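Local coordinates for protein AMP-dependent synthetase and ligase (Xenorhabdus doucetiae, PDB 6QSR) that forms a dehydratase heterocomplex with a FabA/FabZ-like partner and probably takes part in dehydration in the type II polyketide pathway to aryl polyene pigments, at residues 56-60 with 85-91. Sequence-based numbering, arbitrary orientation.
Sequences LAPGW and NWDEKKH
The end of strand 79-87 (residues 85-87) runs into a turn in which 88-90 take helical phi/psi and H91 has positive phi (59°); against it, 57-60 form a type II beta turn closed by a W60 N to A57 O hydrogen bond (3.2 Å), with G59 at phi 83°. L56 and W86 CA atoms lie 6.4 Å apart. A57 CB packs over one face of the W86 indole (chi1 t, chi2 -126°), 3.6 Å from the five-membered ring centroid in a CH-pi contact; L56 CD2 reaches W86 CB at 3.9 Å. In this hot-dog fold the contact joins the exit of central helix 41-56 to hairpin 79-87/92-99, L117 touching both tryptophans. W60 (chi1 m, chi2 76°) receives the W86 edge on its face (six-membered centroids 5.0 Å, planes 68°) and turns its own edge to the H91 face, also T-shaped (ring centroids 5.5 Å, planes 63°). H91 ND1 (chi1 m) hydrogen-bonds E88 O (3.2 Å). With E88 chi1 and chi2 both t, CG lies 4.0 Å from W60 CZ2; a water accepts from W60 NE1 (2.9 Å) and donates to E88 OE2 (2.6 Å).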
# COMPACT_ATOMS: atom_id res chain seq x y z
N LEU A 56 5.77 -14.14 15.57
CA LEU A 56 5.18 -13.48 16.75
C LEU A 56 3.78 -13.96 17.11
O LEU A 56 3.51 -14.28 18.28
CB LEU A 56 5.16 -11.96 16.55
CG LEU A 56 6.32 -11.11 17.11
CD1 LEU A 56 7.68 -11.77 16.98
CD2 LEU A 56 6.32 -9.74 16.44
N ALA A 57 2.90 -13.99 16.11
CA ALA A 57 1.48 -14.28 16.31
C ALA A 57 0.98 -15.32 15.30
O ALA A 57 0.11 -15.01 14.48
CB ALA A 57 0.67 -12.99 16.20
N PRO A 58 1.50 -16.56 15.37
CA PRO A 58 1.03 -17.62 14.46
C PRO A 58 -0.45 -17.91 14.68
O PRO A 58 -0.91 -17.91 15.82
CB PRO A 58 1.90 -18.83 14.83
CG PRO A 58 2.40 -18.56 16.21
CD PRO A 58 2.53 -17.07 16.31
N GLY A 59 -1.19 -18.09 13.59
CA GLY A 59 -2.64 -18.33 13.65
C GLY A 59 -3.52 -17.08 13.76
O GLY A 59 -4.75 -17.20 13.76
N TRP A 60 -2.90 -15.90 13.88
CA TRP A 60 -3.62 -14.63 13.90
C TRP A 60 -3.70 -14.05 12.50
O TRP A 60 -2.76 -14.18 11.70
CB TRP A 60 -2.94 -13.63 14.84
CG TRP A 60 -3.12 -13.93 16.30
CD1 TRP A 60 -2.49 -14.90 17.03
CD2 TRP A 60 -4.00 -13.26 17.20
NE1 TRP A 60 -2.92 -14.86 18.34
CE2 TRP A 60 -3.85 -13.87 18.47
CE3 TRP A 60 -4.90 -12.19 17.07
CZ2 TRP A 60 -4.56 -13.44 19.60
CZ3 TRP A 60 -5.62 -11.77 18.19
CH2 TRP A 60 -5.44 -12.39 19.44
N ASN A 85 6.66 -5.32 17.47
CA ASN A 85 6.23 -5.73 18.80
C ASN A 85 4.79 -6.22 18.69
O ASN A 85 3.94 -5.54 18.11
CB ASN A 85 6.33 -4.54 19.75
CG ASN A 85 5.94 -4.90 21.18
OD1 ASN A 85 4.76 -5.01 21.51
ND2 ASN A 85 6.95 -5.05 22.03
N TRP A 86 4.53 -7.41 19.25
CA TRP A 86 3.19 -7.99 19.30
C TRP A 86 2.69 -7.96 20.74
O TRP A 86 3.33 -8.53 21.63
CB TRP A 86 3.24 -9.42 18.75
CG TRP A 86 2.02 -10.25 18.98
CD1 TRP A 86 1.97 -11.49 19.56
CD2 TRP A 86 0.68 -9.93 18.60
NE1 TRP A 86 0.67 -11.95 19.58
CE2 TRP A 86 -0.14 -11.01 19.00
CE3 TRP A 86 0.08 -8.82 17.98
CZ2 TRP A 86 -1.52 -11.03 18.78
CZ3 TRP A 86 -1.29 -8.83 17.77
CH2 TRP A 86 -2.08 -9.93 18.18
N ASP A 87 1.57 -7.28 20.96
CA ASP A 87 0.92 -7.21 22.26
C ASP A 87 -0.38 -8.02 22.15
O ASP A 87 -1.40 -7.53 21.65
CB ASP A 87 0.66 -5.76 22.67
CG ASP A 87 0.27 -5.61 24.13
OD1 ASP A 87 -0.38 -6.52 24.68
OD2 ASP A 87 0.62 -4.58 24.74
N GLU A 88 -0.33 -9.26 22.60
CA GLU A 88 -1.42 -10.21 22.41
C GLU A 88 -2.70 -9.78 23.12
O GLU A 88 -3.79 -9.89 22.57
CB GLU A 88 -1.00 -11.61 22.87
CG GLU A 88 -2.01 -12.70 22.53
CD GLU A 88 -1.63 -14.07 23.08
OE1 GLU A 88 -0.76 -14.15 23.97
OE2 GLU A 88 -2.22 -15.06 22.63
N LYS A 89 -2.55 -9.28 24.35
CA LYS A 89 -3.68 -8.81 25.14
C LYS A 89 -4.39 -7.60 24.50
O LYS A 89 -5.62 -7.49 24.61
CB LYS A 89 -3.25 -8.52 26.58
CG LYS A 89 -2.78 -9.78 27.32
CD LYS A 89 -2.23 -9.51 28.72
CE LYS A 89 -3.18 -9.94 29.83
NZ LYS A 89 -3.52 -11.39 29.81
N LYS A 90 -3.64 -6.75 23.80
CA LYS A 90 -4.20 -5.59 23.08
C LYS A 90 -4.63 -5.90 21.63
O LYS A 90 -5.20 -5.04 20.96
CB LYS A 90 -3.18 -4.45 23.06
CG LYS A 90 -2.99 -3.69 24.36
CD LYS A 90 -2.02 -2.54 24.16
CE LYS A 90 -2.06 -1.52 25.29
NZ LYS A 90 -1.65 -2.11 26.59
N HIS A 91 -4.35 -7.12 21.16
CA HIS A 91 -4.52 -7.52 19.74
C HIS A 91 -3.68 -6.65 18.80
O HIS A 91 -4.02 -6.51 17.62
CB HIS A 91 -6.00 -7.46 19.31
CG HIS A 91 -6.93 -8.25 20.18
ND1 HIS A 91 -6.56 -8.79 21.39
CD2 HIS A 91 -8.24 -8.56 20.02
CE1 HIS A 91 -7.59 -9.41 21.94
NE2 HIS A 91 -8.63 -9.29 21.13
O HOH W 1 -2.12 -16.58 20.54